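PDB 2OT9: YaeQ family protein from Pseudomonas syringae pv. tomato, which is of unknown function but belongs to the YaeQ family of the PDDEXK clan, whose fold is known from restriction-type nucleases, and here binds a tartrate molecule. Local coordinates for residues E37-V42 with I82-P87; L69-K72 with V78-W81; T158-D163 with Q167-L172. All coordinates share one frame; numbering follows the deposited sequence.

The three contacts share one mixed sheet but use it differently. Interaction 1 is the buried one, near the centre of the folded chain, where helix 37-49 meets the end of strand 78-84; its polar part is built around a bound tartrate and its apolar part is a single valine pair. Interaction 2 pairs the same strand 78-84 with strand 69-72, and joins interaction 1 through Ile82 N and Leu69 O, 2.8 Å apart. Interaction 3, a hairpin centred about 24 Å from interaction 2, lies across the chain's centre from it. Both hairpins are partly buried and held by backbone bonds, one with a bulge and a tryptophan pair, the other in regular register with waters at its turn end.

Interaction 1: E37-V42 with I82-P87; sequences EERMTV and IEVGQP. With SRT (S,R meso-tartaric acid), chain C.
Arg39, on helix 37-49, reaches across to Val84 and Gly85 at the end of strand 78-84, where a meso-tartrate is bound. From CB the chain runs out with CG opposite the backbone N (chi1 -179°), and CG passes 3.9 Å from Val84 CG2. A bend at chi3 then turns the guanidinium toward the ligand. At the tip NH2 makes the strong bond, 2.8 Å to tartrate O1 and nearly straight at 167°, with O1 at the guanidinium edge and in its plane. NH1 is shared between two weak bonds, to tartrate O1 and to Val84 O, while tartrate O2 lies over one guanidinium face. The loop grips the same oxygen: Gln86 N donates to O1 over 2.7 Å. In return the tartrate hydroxyl O3 donates to Val84 O, also at 2.7 Å. Gly85, in a backbone conformation with positive phi (96°) that suits glycine, carries the chain past tartrate O1, its CA 3.4 Å away. Away from the ligand, Val42 CG1 packs on Val84 CG1 at 3.8 Å, and Leu105 and Leu137 extend this apolar layer around Val42. Arg91, also a pocket residue, is salt-bridged to Glu83. A carboxylate oxygen held by a guanidinium and a backbone N-H is consistent with a site able to hold a small carboxylate; whether tartrate resembles a natural ligand is unknown.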
loop_
_atom_site.group_PDB
_atom_site.type_symbol
_atom_site.label_atom_id
_atom_site.label_comp_id
_atom_site.label_asym_id
_atom_site.label_seq_id
_atom_site.Cartn_x
_atom_site.Cartn_y
_atom_site.Cartn_z
ATOM N N GLU A 37 7.449 5.135 10.009
ATOM C CA GLU A 37 7.872 5.598 8.677
ATOM C C GLU A 37 7.765 4.465 7.659
ATOM O O GLU A 37 7.355 4.692 6.525
ATOM C CB GLU A 37 9.311 6.153 8.711
ATOM C CG GLU A 37 9.413 7.514 9.365
ATOM C CD GLU A 37 10.862 7.934 9.671
ATOM O OE1 GLU A 37 11.713 7.071 10.007
ATOM O OE2 GLU A 37 11.133 9.146 9.583
ATOM N N GLU A 38 8.129 3.246 8.069
ATOM C CA GLU A 38 8.011 2.075 7.200
ATOM C C GLU A 38 6.563 1.802 6.773
ATOM O O GLU A 38 6.284 1.552 5.601
ATOM C CB GLU A 38 8.621 0.847 7.888
ATOM C CG GLU A 38 10.167 0.838 7.895
ATOM C CD GLU A 38 10.804 1.633 9.039
ATOM O OE1 GLU A 38 10.090 2.148 9.957
ATOM O OE2 GLU A 38 12.058 1.733 9.025
ATOM N N ARG A 39 5.640 1.854 7.725
ATOM C CA ARG A 39 4.218 1.617 7.417
ATOM C C ARG A 39 3.691 2.659 6.442
ATOM O O ARG A 39 3.073 2.332 5.433
ATOM C CB ARG A 39 3.381 1.603 8.710
ATOM C CG ARG A 39 1.883 1.338 8.451
ATOM C CD ARG A 39 1.102 1.139 9.761
ATOM N NE ARG A 39 1.490 -0.111 10.402
ATOM C CZ ARG A 39 0.919 -1.293 10.174
ATOM N NH1 ARG A 39 -0.122 -1.385 9.358
ATOM N NH2 ARG A 39 1.360 -2.385 10.807
HETATM N N MSE A 40 3.945 3.929 6.735
HETATM C CA MSE A 40 3.572 5.002 5.821
HETATM C C MSE A 40 4.154 4.790 4.422
HETATM O O MSE A 40 3.454 4.952 3.419
HETATM C CB MSE A 40 4.031 6.355 6.368
HETATM C CG MSE A 40 3.972 7.428 5.279
HETATM SE SE MSE A 40 3.832 9.201 6.045
HETATM C CE MSE A 40 2.102 8.897 6.824
ATOM N N THR A 41 5.431 4.429 4.353
ATOM C CA THR A 41 6.086 4.175 3.074
ATOM C C THR A 41 5.422 3.045 2.290
ATOM O O THR A 41 5.264 3.143 1.075
ATOM C CB THR A 41 7.586 3.920 3.284
ATOM O OG1 THR A 41 8.154 5.103 3.882
ATOM C CG2 THR A 41 8.286 3.599 1.965
ATOM N N VAL A 42 5.012 1.985 2.983
ATOM C CA VAL A 42 4.261 0.917 2.320
ATOM C C VAL A 42 2.925 1.455 1.764
ATOM O O VAL A 42 2.542 1.114 0.637
ATOM C CB VAL A 42 4.041 -0.308 3.238
ATOM C CG1 VAL A 42 3.322 -1.415 2.471
ATOM C CG2 VAL A 42 5.411 -0.866 3.716
ATOM N N ILE A 82 -7.502 -1.781 0.334
ATOM C CA ILE A 82 -6.075 -2.069 0.461
ATOM C C ILE A 82 -5.588 -1.967 1.897
ATOM O O ILE A 82 -5.699 -0.911 2.531
ATOM C CB ILE A 82 -5.231 -1.125 -0.421
ATOM C CG1 ILE A 82 -5.810 -1.082 -1.841
ATOM C CG2 ILE A 82 -3.753 -1.567 -0.435
ATOM C CD1 ILE A 82 -5.084 -0.152 -2.838
ATOM N N GLU A 83 -5.007 -3.048 2.405
ATOM C CA GLU A 83 -4.346 -2.989 3.711
ATOM C C GLU A 83 -2.834 -3.061 3.562
ATOM O O GLU A 83 -2.319 -3.438 2.504
ATOM C CB GLU A 83 -4.815 -4.146 4.602
ATOM C CG GLU A 83 -6.309 -4.121 4.940
ATOM C CD GLU A 83 -6.728 -2.976 5.891
ATOM O OE1 GLU A 83 -5.941 -2.021 6.165
ATOM O OE2 GLU A 83 -7.877 -3.029 6.354
ATOM N N VAL A 84 -2.129 -2.697 4.628
ATOM C CA VAL A 84 -0.676 -2.857 4.689
ATOM C C VAL A 84 -0.312 -3.534 6.016
ATOM O O VAL A 84 -1.047 -3.412 7.000
ATOM C CB VAL A 84 0.108 -1.515 4.494
ATOM C CG1 VAL A 84 -0.332 -0.798 3.188
ATOM C CG2 VAL A 84 -0.063 -0.599 5.686
ATOM N N GLY A 85 0.804 -4.240 6.039
ATOM C CA GLY A 85 1.281 -4.848 7.290
ATOM C C GLY A 85 0.848 -6.297 7.420
ATOM O O GLY A 85 0.924 -7.060 6.453
ATOM N N GLN A 86 0.358 -6.666 8.603
ATOM C CA GLN A 86 0.068 -8.062 8.912
ATOM C C GLN A 86 -1.333 -8.234 9.519
ATOM O O GLN A 86 -1.455 -8.692 10.659
ATOM C CB GLN A 86 1.154 -8.622 9.847
ATOM C CG GLN A 86 2.548 -8.669 9.193
ATOM C CD GLN A 86 3.635 -9.219 10.092
ATOM O OE1 GLN A 86 3.367 -9.909 11.079
ATOM N NE2 GLN A 86 4.881 -8.905 9.757
ATOM N N PRO A 87 -2.397 -7.884 8.762
ATOM C CA PRO A 87 -3.754 -8.118 9.292
ATOM C C PRO A 87 -4.010 -9.619 9.403
ATOM O O PRO A 87 -3.407 -10.396 8.652
ATOM C CB PRO A 87 -4.666 -7.504 8.227
ATOM C CG PRO A 87 -3.854 -7.539 6.957
ATOM C CD PRO A 87 -2.422 -7.323 7.391
HETATM O O1 SRT C . -0.212 -4.669 10.310
HETATM O O11 SRT C . -1.441 -5.291 12.003
HETATM C C1 SRT C . -1.159 -4.491 11.090
HETATM C C2 SRT C . -1.979 -3.249 10.860
HETATM O O2 SRT C . -2.193 -2.410 12.007
HETATM C C3 SRT C . -3.279 -3.705 10.240
HETATM O O3 SRT C . -2.943 -3.896 8.863
HETATM C C4 SRT C . -4.395 -2.697 10.433
HETATM O O4 SRT C . -4.201 -1.459 10.286
HETATM O O41 SRT C . -5.515 -3.154 10.744
#

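Interaction 2: L69-K72 with V78-W81; sequences LWEK and VLHW
The indole rings of Trp70 and Trp81 meet edge to face in an offset, T-shaped pair, with planes at 90° and six-membered ring centroids 5.6 Å apart. The edge of Trp70 is directed at the face of Trp81, and its CE3 comes 3.8 Å from Trp81 CZ3. Over one face of Trp70 lies Lys72 CE, 3.3 Å above the plane at the ring centre, while Val78 CG2 approaches CE3 obliquely. Trp70 CG sits between its backbone N and carbonyl carbon (chi1 48°), and the extended Lys72 chain, two residues on, brings its CE over the ring. Lys72 NZ is salt-bridged to Asp76 in the connecting loop. The backbone is pinned at Glu71, whose N donates to His80 O. Glu71 O accepts from Leu79 N (2.8 Å) and from His80 N (3.2 Å). Two residues facing one make this a classic beta bulge, and the register shifts by one there. Leu79 CD1 touches Glu71 OE2 at 3.5 Å. This hairpin is flanked in the sheet by strand 55-57 beside Trp70 and strand 101-106 beside Trp81; helix 89-96 packs against Trp81 through Arg91 and Cys95, and helix 37-49 meets Leu69.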
loop_
_atom_site.group_PDB
_atom_site.type_symbol
_atom_site.label_atom_id
_atom_site.label_comp_id
_atom_site.label_asym_id
_atom_site.label_seq_id
_atom_site.Cartn_x
_atom_site.Cartn_y
_atom_site.Cartn_z
ATOM N N LEU A 69 -5.824 2.108 2.419
ATOM C CA LEU A 69 -6.280 2.834 1.229
ATOM C C LEU A 69 -7.552 2.200 0.662
ATOM O O LEU A 69 -7.791 0.986 0.818
ATOM C CB LEU A 69 -5.206 2.856 0.136
ATOM C CG LEU A 69 -3.761 3.296 0.388
ATOM C CD1 LEU A 69 -2.919 2.144 0.940
ATOM C CD2 LEU A 69 -3.146 3.794 -0.924
ATOM N N TRP A 70 -8.367 3.007 -0.008
ATOM C CA TRP A 70 -9.519 2.461 -0.710
ATOM C C TRP A 70 -9.937 3.277 -1.914
ATOM O O TRP A 70 -9.768 4.493 -1.953
ATOM C CB TRP A 70 -10.736 2.188 0.202
ATOM C CG TRP A 70 -11.145 3.285 1.129
ATOM C CD1 TRP A 70 -10.647 4.559 1.183
ATOM C CD2 TRP A 70 -12.168 3.212 2.138
ATOM N NE1 TRP A 70 -11.287 5.271 2.173
ATOM C CE2 TRP A 70 -12.218 4.468 2.776
ATOM C CE3 TRP A 70 -13.036 2.201 2.571
ATOM C CZ2 TRP A 70 -13.107 4.744 3.822
ATOM C CZ3 TRP A 70 -13.924 2.477 3.616
ATOM C CH2 TRP A 70 -13.951 3.737 4.225
ATOM N N GLU A 71 -10.453 2.571 -2.910
ATOM C CA GLU A 71 -11.041 3.196 -4.076
ATOM C C GLU A 71 -12.542 2.954 -3.978
ATOM O O GLU A 71 -12.981 1.805 -3.859
ATOM C CB GLU A 71 -10.473 2.549 -5.337
ATOM C CG GLU A 71 -10.958 3.137 -6.657
ATOM C CD GLU A 71 -10.569 2.284 -7.858
ATOM O OE1 GLU A 71 -9.615 1.487 -7.767
ATOM O OE2 GLU A 71 -11.216 2.414 -8.911
ATOM N N LYS A 72 -13.318 4.034 -4.002
ATOM C CA LYS A 72 -14.779 3.937 -3.955
ATOM C C LYS A 72 -15.438 4.428 -5.236
ATOM O O LYS A 72 -14.896 5.282 -5.943
ATOM C CB LYS A 72 -15.338 4.738 -2.789
ATOM C CG LYS A 72 -14.948 4.203 -1.431
ATOM C CD LYS A 72 -15.668 5.020 -0.387
ATOM C CE LYS A 72 -15.258 4.641 0.990
ATOM N NZ LYS A 72 -16.291 5.146 1.931
ATOM N N VAL A 78 -17.227 0.258 -2.225
ATOM C CA VAL A 78 -15.799 -0.014 -2.324
ATOM C C VAL A 78 -15.490 -0.861 -3.551
ATOM O O VAL A 78 -16.032 -1.947 -3.715
ATOM C CB VAL A 78 -15.256 -0.683 -1.042
ATOM C CG1 VAL A 78 -13.735 -0.813 -1.104
ATOM C CG2 VAL A 78 -15.687 0.116 0.212
ATOM N N LEU A 79 -14.621 -0.343 -4.414
ATOM C CA LEU A 79 -14.076 -1.087 -5.548
ATOM C C LEU A 79 -12.808 -1.842 -5.134
ATOM O O LEU A 79 -12.549 -2.957 -5.599
ATOM C CB LEU A 79 -13.758 -0.118 -6.709
ATOM C CG LEU A 79 -14.951 0.679 -7.279
ATOM C CD1 LEU A 79 -14.575 1.556 -8.447
ATOM C CD2 LEU A 79 -16.057 -0.252 -7.683
ATOM N N HIS A 80 -12.015 -1.237 -4.252
ATOM C CA HIS A 80 -10.708 -1.788 -3.912
ATOM C C HIS A 80 -10.407 -1.439 -2.471
ATOM O O HIS A 80 -10.443 -0.272 -2.092
ATOM C CB HIS A 80 -9.630 -1.224 -4.875
ATOM C CG HIS A 80 -8.314 -1.959 -4.865
ATOM N ND1 HIS A 80 -8.129 -3.191 -4.268
ATOM C CD2 HIS A 80 -7.127 -1.649 -5.444
ATOM C CE1 HIS A 80 -6.882 -3.590 -4.455
ATOM N NE2 HIS A 80 -6.257 -2.675 -5.169
ATOM N N TRP A 81 -10.134 -2.468 -1.673
ATOM C CA TRP A 81 -9.814 -2.326 -0.257
ATOM C C TRP A 81 -8.355 -2.730 -0.066
ATOM O O TRP A 81 -8.007 -3.888 -0.267
ATOM C CB TRP A 81 -10.726 -3.260 0.566
ATOM C CG TRP A 81 -10.612 -3.128 2.067
ATOM C CD1 TRP A 81 -9.614 -3.620 2.865
ATOM C CD2 TRP A 81 -11.562 -2.506 2.954
ATOM N NE1 TRP A 81 -9.867 -3.323 4.191
ATOM C CE2 TRP A 81 -11.062 -2.651 4.274
ATOM C CE3 TRP A 81 -12.791 -1.853 2.764
ATOM C CZ2 TRP A 81 -11.735 -2.141 5.390
ATOM C CZ3 TRP A 81 -13.464 -1.351 3.883
ATOM C CH2 TRP A 81 -12.924 -1.489 5.175
#

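Interaction 3: T158-D163 with Q167-L172; sequences TVFVTD and QHEVQL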
loop_
_atom_site.group_PDB
_atom_site.type_symbol
_atom_site.label_atom_id
_atom_site.label_comp_id
_atom_site.label_asym_id
_atom_site.label_seq_id
_atom_site.Cartn_x
_atom_site.Cartn_y
_atom_site.Cartn_z
ATOM N N THR A 158 7.901 -4.570 -11.695
ATOM C CA THR A 158 8.887 -4.023 -10.755
ATOM C C THR A 158 8.671 -2.538 -10.586
ATOM O O THR A 158 8.410 -1.834 -11.555
ATOM C CB THR A 158 10.336 -4.268 -11.208
ATOM O OG1 THR A 158 10.528 -5.664 -11.431
ATOM C CG2 THR A 158 11.348 -3.783 -10.151
ATOM N N VAL A 159 8.766 -2.086 -9.339
ATOM C CA VAL A 159 8.597 -0.689 -8.995
ATOM C C VAL A 159 9.988 -0.083 -8.773
ATOM O O VAL A 159 10.781 -0.588 -7.966
ATOM C CB VAL A 159 7.668 -0.540 -7.754
ATOM C CG1 VAL A 159 7.402 0.928 -7.411
ATOM C CG2 VAL A 159 6.340 -1.258 -7.991
ATOM N N PHE A 160 10.301 0.974 -9.514
ATOM C CA PHE A 160 11.543 1.685 -9.324
ATOM C C PHE A 160 11.207 3.053 -8.765
ATOM O O PHE A 160 10.564 3.868 -9.439
ATOM C CB PHE A 160 12.301 1.850 -10.654
ATOM C CG PHE A 160 12.635 0.546 -11.323
ATOM C CD1 PHE A 160 13.814 -0.119 -11.020
ATOM C CD2 PHE A 160 11.761 -0.015 -12.249
ATOM C CE1 PHE A 160 14.133 -1.337 -11.647
ATOM C CE2 PHE A 160 12.065 -1.225 -12.877
ATOM C CZ PHE A 160 13.259 -1.885 -12.571
ATOM N N VAL A 161 11.656 3.305 -7.540
ATOM C CA VAL A 161 11.390 4.582 -6.896
ATOM C C VAL A 161 12.671 5.407 -6.856
ATOM O O VAL A 161 13.682 4.967 -6.295
ATOM C CB VAL A 161 10.863 4.381 -5.452
ATOM C CG1 VAL A 161 10.593 5.742 -4.775
ATOM C CG2 VAL A 161 9.633 3.484 -5.430
ATOM N N THR A 162 12.633 6.612 -7.429
ATOM C CA THR A 162 13.751 7.533 -7.317
ATOM C C THR A 162 13.414 8.598 -6.275
ATOM O O THR A 162 12.405 9.310 -6.389
ATOM C CB THR A 162 14.110 8.207 -8.681
ATOM O OG1 THR A 162 14.306 7.197 -9.675
ATOM C CG2 THR A 162 15.396 9.035 -8.561
ATOM N N ASP A 163 14.251 8.699 -5.256
ATOM C CA ASP A 163 14.099 9.764 -4.274
ATOM C C ASP A 163 15.406 10.552 -4.154
ATOM O O ASP A 163 16.271 10.459 -5.032
ATOM C CB ASP A 163 13.636 9.194 -2.924
ATOM C CG ASP A 163 14.682 8.293 -2.261
ATOM O OD1 ASP A 163 15.874 8.279 -2.675
ATOM O OD2 ASP A 163 14.296 7.611 -1.295
ATOM N N GLN A 167 17.898 5.779 -7.008
ATOM C CA GLN A 167 16.868 4.918 -7.567
ATOM C C GLN A 167 16.879 3.559 -6.885
ATOM O O GLN A 167 17.885 2.857 -6.905
ATOM C CB GLN A 167 17.041 4.733 -9.084
ATOM C CG GLN A 167 15.835 4.017 -9.686
ATOM C CD GLN A 167 15.821 4.002 -11.198
ATOM O OE1 GLN A 167 15.105 4.787 -11.824
ATOM N NE2 GLN A 167 16.586 3.093 -11.795
ATOM N N HIS A 168 15.742 3.178 -6.321
ATOM C CA HIS A 168 15.650 1.959 -5.526
ATOM C C HIS A 168 14.663 1.009 -6.175
ATOM O O HIS A 168 13.541 1.407 -6.510
ATOM C CB HIS A 168 15.182 2.312 -4.107
ATOM C CG HIS A 168 15.954 3.441 -3.487
ATOM N ND1 HIS A 168 15.436 4.707 -3.340
ATOM C CD2 HIS A 168 17.222 3.499 -3.021
ATOM C CE1 HIS A 168 16.340 5.495 -2.781
ATOM N NE2 HIS A 168 17.434 4.785 -2.576
ATOM N N GLU A 169 15.076 -0.242 -6.338
ATOM C CA GLU A 169 14.261 -1.244 -7.012
ATOM C C GLU A 169 13.429 -2.021 -5.994
ATOM O O GLU A 169 13.970 -2.673 -5.103
ATOM C CB GLU A 169 15.139 -2.203 -7.845
ATOM C CG GLU A 169 14.358 -3.389 -8.426
ATOM C CD GLU A 169 15.083 -4.144 -9.549
ATOM O OE1 GLU A 169 16.209 -3.763 -9.935
ATOM O OE2 GLU A 169 14.509 -5.134 -10.048
ATOM N N VAL A 170 12.112 -1.932 -6.135
ATOM C CA VAL A 170 11.183 -2.640 -5.260
ATOM C C VAL A 170 10.599 -3.824 -6.007
ATOM O O VAL A 170 9.791 -3.657 -6.913
ATOM C CB VAL A 170 10.045 -1.707 -4.769
ATOM C CG1 VAL A 170 9.070 -2.476 -3.872
ATOM C CG2 VAL A 170 10.635 -0.484 -4.050
ATOM N N GLN A 171 11.014 -5.021 -5.610
ATOM C CA GLN A 171 10.522 -6.241 -6.220
ATOM C C GLN A 171 9.554 -6.939 -5.265
ATOM O O GLN A 171 9.960 -7.473 -4.234
ATOM C CB GLN A 171 11.692 -7.159 -6.606
ATOM C CG GLN A 171 11.261 -8.351 -7.450
ATOM C CD GLN A 171 10.498 -7.928 -8.703
ATOM O OE1 GLN A 171 11.027 -7.211 -9.547
ATOM N NE2 GLN A 171 9.245 -8.367 -8.818
ATOM N N LEU A 172 8.267 -6.900 -5.593
ATOM C CA LEU A 172 7.261 -7.438 -4.686
ATOM C C LEU A 172 7.267 -8.946 -4.796
ATOM O O LEU A 172 7.426 -9.485 -5.883
ATOM C CB LEU A 172 5.881 -6.894 -5.040
ATOM C CG LEU A 172 5.717 -5.377 -5.004
ATOM C CD1 LEU A 172 4.339 -5.039 -5.546
ATOM C CD2 LEU A 172 5.937 -4.779 -3.576
HETATM O O HOH W 1 12.370 5.721 -10.751
HETATM O O HOH W 2 15.889 7.883 -11.795
#
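Val159 and Val161 pair with Val170 and His168 through four backbone hydrogen bonds, of which Val170 N to Val159 O, at 2.6 Å, is the shortest. On the side of the sheet with these valines, Val159 CB and Val170 CB stand 4.0 Å apart, and Val161 CG2 adds to the cluster against Val170 CG2. The other face carries Phe160 and Glu169, which lie alongside each other and point the same way. CB and CG of Glu169 run beside the ring, and the carboxylate carbon CD comes 3.6 Å from Phe160 CE1, the two planes 54° apart. Thr158 CG2 rests over one face of that ring, offset toward its rim, and also touches Glu169 CG at 3.5 Å. This is an antiparallel beta hairpin in regular register, with hydrogen-bonded and non-hydrogen-bonded pairs in turn, set inside the sheet between strands 147-155 and 127-131. At its open end Thr158 OG1 lies only 2.5 Å from OE1 of Gln171, whose chain bends at chi2 (55°); a gap so short is doubtful. Near the turn two waters bridge Thr162 OG1 and Gln167 OE1, one of them also within hydrogen-bonding distance of Phe160 O. Asp163 OD1, at the end of strand 158-163, accepts from the backbone N of Arg165 in the turn. Farther out, helix 37-49 covers the valine face with Phe49 and Leu45, and helix 134-141 brings Leu140 against Val161 and His168.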